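Local coordinates for nucleosome assembly protein 1, putative (PDB 3FS3) that probably binds histones and takes part in chromatin assembly as a histone chaperone of the nucleosome assembly protein (NAP) family, at residues E113-L119 with L137-I143. Residues are numbered along the deposited sequence.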
loop_
_atom_site.group_PDB
_atom_site.type_symbol
_atom_site.label_atom_id
_atom_site.label_comp_id
_atom_site.label_asym_id
_atom_site.label_seq_id
_atom_site.Cartn_x
_atom_site.Cartn_y
_atom_site.Cartn_z
ATOM N N GLU A 113 -7.576 -30.693 -8.605
ATOM C CA GLU A 113 -8.129 -29.340 -8.692
ATOM C C GLU A 113 -7.679 -28.356 -7.623
ATOM O O GLU A 113 -8.328 -27.323 -7.416
ATOM C CB GLU A 113 -9.665 -29.407 -8.694
ATOM C CG GLU A 113 -10.210 -30.576 -9.479
ATOM C CD GLU A 113 -11.698 -30.466 -9.762
ATOM O OE1 GLU A 113 -12.426 -29.832 -8.963
ATOM O OE2 GLU A 113 -12.139 -31.032 -10.784
ATOM N N PHE A 114 -6.561 -28.652 -6.964
ATOM C CA PHE A 114 -6.059 -27.782 -5.908
ATOM C C PHE A 114 -6.026 -26.293 -6.219
ATOM O O PHE A 114 -6.597 -25.497 -5.486
ATOM C CB PHE A 114 -4.649 -28.190 -5.477
ATOM C CG PHE A 114 -4.073 -27.290 -4.415
ATOM C CD1 PHE A 114 -4.507 -27.389 -3.092
ATOM C CD2 PHE A 114 -3.150 -26.310 -4.750
ATOM C CE1 PHE A 114 -4.025 -26.517 -2.115
ATOM C CE2 PHE A 114 -2.657 -25.433 -3.788
ATOM C CZ PHE A 114 -3.100 -25.537 -2.456
ATOM N N TRP A 115 -5.335 -25.908 -7.286
ATOM C CA TRP A 115 -5.228 -24.491 -7.615
ATOM C C TRP A 115 -6.538 -23.887 -8.115
ATOM O O TRP A 115 -6.868 -22.750 -7.772
ATOM C CB TRP A 115 -4.103 -24.252 -8.634
ATOM C CG TRP A 115 -2.761 -24.622 -8.108
ATOM C CD1 TRP A 115 -2.049 -25.751 -8.402
ATOM C CD2 TRP A 115 -1.981 -23.893 -7.151
ATOM N NE1 TRP A 115 -0.877 -25.770 -7.685
ATOM C CE2 TRP A 115 -0.810 -24.646 -6.908
ATOM C CE3 TRP A 115 -2.159 -22.678 -6.476
ATOM C CZ2 TRP A 115 0.183 -24.222 -6.019
ATOM C CZ3 TRP A 115 -1.174 -22.255 -5.594
ATOM C CH2 TRP A 115 -0.013 -23.029 -5.373
ATOM N N LEU A 116 -7.289 -24.637 -8.916
ATOM C CA LEU A 116 -8.558 -24.116 -9.400
ATOM C C LEU A 116 -9.420 -23.729 -8.213
ATOM O O LEU A 116 -9.983 -22.634 -8.186
ATOM C CB LEU A 116 -9.310 -25.144 -10.238
ATOM C CG LEU A 116 -10.767 -24.728 -10.519
ATOM C CD1 LEU A 116 -10.791 -23.364 -11.210
ATOM C CD2 LEU A 116 -11.465 -25.777 -11.384
ATOM N N ARG A 117 -9.515 -24.617 -7.228
ATOM C CA ARG A 117 -10.343 -24.340 -6.064
ATOM C C ARG A 117 -9.803 -23.211 -5.206
ATOM O O ARG A 117 -10.568 -22.396 -4.701
ATOM C CB ARG A 117 -10.547 -25.609 -5.242
ATOM C CG ARG A 117 -11.441 -26.596 -5.965
ATOM C CD ARG A 117 -11.751 -27.839 -5.157
ATOM N NE ARG A 117 -12.464 -28.820 -5.974
ATOM C CZ ARG A 117 -12.657 -30.090 -5.631
ATOM N NH1 ARG A 117 -12.189 -30.550 -4.475
ATOM N NH2 ARG A 117 -13.310 -30.906 -6.450
ATOM N N ALA A 118 -8.486 -23.145 -5.048
ATOM C CA ALA A 118 -7.903 -22.062 -4.271
ATOM C C ALA A 118 -8.256 -20.749 -4.975
ATOM O O ALA A 118 -8.720 -19.801 -4.341
ATOM C CB ALA A 118 -6.379 -22.228 -4.179
ATOM N N LEU A 119 -8.042 -20.699 -6.290
ATOM C CA LEU A 119 -8.353 -19.499 -7.073
ATOM C C LEU A 119 -9.846 -19.155 -7.004
ATOM O O LEU A 119 -10.215 -17.988 -6.866
ATOM C CB LEU A 119 -7.948 -19.696 -8.536
ATOM C CG LEU A 119 -6.460 -19.824 -8.872
ATOM C CD1 LEU A 119 -6.298 -20.275 -10.313
ATOM C CD2 LEU A 119 -5.765 -18.494 -8.647
ATOM N N LEU A 137 -7.868 -25.108 -16.071
ATOM C CA LEU A 137 -7.212 -24.866 -14.795
ATOM C C LEU A 137 -6.978 -26.117 -13.936
ATOM O O LEU A 137 -6.126 -26.114 -13.046
ATOM C CB LEU A 137 -7.998 -23.800 -14.015
ATOM C CG LEU A 137 -7.995 -22.400 -14.646
ATOM C CD1 LEU A 137 -9.011 -21.511 -13.928
ATOM C CD2 LEU A 137 -6.577 -21.787 -14.564
ATOM N N VAL A 138 -7.720 -27.186 -14.203
ATOM C CA VAL A 138 -7.540 -28.421 -13.456
ATOM C C VAL A 138 -6.182 -29.057 -13.788
ATOM O O VAL A 138 -5.733 -29.964 -13.093
ATOM C CB VAL A 138 -8.660 -29.451 -13.762
ATOM C CG1 VAL A 138 -10.022 -28.899 -13.313
ATOM C CG2 VAL A 138 -8.673 -29.787 -15.247
ATOM N N TYR A 139 -5.539 -28.584 -14.851
ATOM C CA TYR A 139 -4.229 -29.102 -15.247
ATOM C C TYR A 139 -3.108 -28.306 -14.577
ATOM O O TYR A 139 -1.930 -28.611 -14.743
ATOM C CB TYR A 139 -4.071 -29.022 -16.768
ATOM C CG TYR A 139 -4.871 -30.072 -17.503
ATOM C CD1 TYR A 139 -4.340 -31.342 -17.726
ATOM C CD2 TYR A 139 -6.182 -29.821 -17.926
ATOM C CE1 TYR A 139 -5.086 -32.341 -18.347
ATOM C CE2 TYR A 139 -6.946 -30.820 -18.548
ATOM C CZ TYR A 139 -6.387 -32.079 -18.750
ATOM O OH TYR A 139 -7.124 -33.096 -19.313
ATOM N N LEU A 140 -3.484 -27.286 -13.815
ATOM C CA LEU A 140 -2.513 -26.438 -13.138
ATOM C C LEU A 140 -1.741 -27.244 -12.073
ATOM O O LEU A 140 -2.345 -27.891 -11.215
ATOM C CB LEU A 140 -3.258 -25.235 -12.529
ATOM C CG LEU A 140 -2.547 -23.884 -12.380
ATOM C CD1 LEU A 140 -1.728 -23.573 -13.624
ATOM C CD2 LEU A 140 -3.575 -22.788 -12.124
ATOM N N ASN A 141 -0.408 -27.243 -12.170
ATOM C CA ASN A 141 0.444 -27.965 -11.219
ATOM C C ASN A 141 1.031 -27.034 -10.177
ATOM O O ASN A 141 1.266 -27.432 -9.036
ATOM C CB ASN A 141 1.623 -28.656 -11.918
ATOM C CG ASN A 141 1.299 -30.068 -12.376
ATOM O OD1 ASN A 141 0.294 -30.656 -11.969
ATOM N ND2 ASN A 141 2.162 -30.626 -13.214
ATOM N N ASP A 142 1.282 -25.788 -10.563
ATOM C CA ASP A 142 1.885 -24.873 -9.616
ATOM C C ASP A 142 1.885 -23.440 -10.114
ATOM O O ASP A 142 1.904 -23.183 -11.321
ATOM C CB ASP A 142 3.319 -25.341 -9.344
ATOM C CG ASP A 142 3.963 -24.641 -8.156
ATOM O OD1 ASP A 142 3.251 -24.281 -7.196
ATOM O OD2 ASP A 142 5.200 -24.474 -8.175
ATOM N N ILE A 143 1.842 -22.515 -9.163
ATOM C CA ILE A 143 1.883 -21.085 -9.441
ATOM C C ILE A 143 3.009 -20.563 -8.566
ATOM O O ILE A 143 3.028 -20.813 -7.358
ATOM C CB ILE A 143 0.582 -20.362 -9.040
ATOM C CG1 ILE A 143 -0.613 -20.979 -9.762
ATOM C CG2 ILE A 143 0.684 -18.880 -9.412
ATOM C CD1 ILE A 143 -1.927 -20.270 -9.455
HETATM O O HOH W 1 -6.422 -31.404 -11.215
HETATM O O HOH W 2 -4.425 -28.205 -9.453
HETATM O O HOH W 3 -6.655 -27.000 -10.477
#
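Helix 114-120 packs here against the start of strand 140-147, outermost in the sheet of this chain, and the type I turn L137-L140 leading into it, a buried helix-on-sheet contact in which the axes of segments 114-119 and 140-143 pass 8.3 Å apart at 58°. W115 contributes the largest share of the interface. Its CB meets CD2 of L140 at 3.8 Å, the ring carbon CE3 lies 3.8 Å from CD1 of I143, and the indole NE1 gives a weak hydrogen bond to the carbonyl O of N141 (3.0 Å). One turn on, L119 extends the apolar layer with CD1 4.1 Å from CD2 of L140, while L116 reaches the turn, its CD1 3.7 Å from CD1 of L137 and its CD2 3.9 Å from CG1 of V138.

Amides at a helix start lack intrahelical acceptors; here waters link N of the N-cap residue E113 to O of V138, N of W115 to O of L140, and N of L116 to O of L137, so the helix start is tied to the turn through solvent. E113 also forms a salt bridge with R117 (OE1 to NH2, 2.9 Å).

Beyond W115 lie R94 and L98 of the long helix 49-99 and A285 of helix 260-289. N141 and D142 form a classic beta bulge opposite Y163, within the antiparallel sheet of the alpha/beta domain that, in the NAP fold, accompanies the long dimerisation helix.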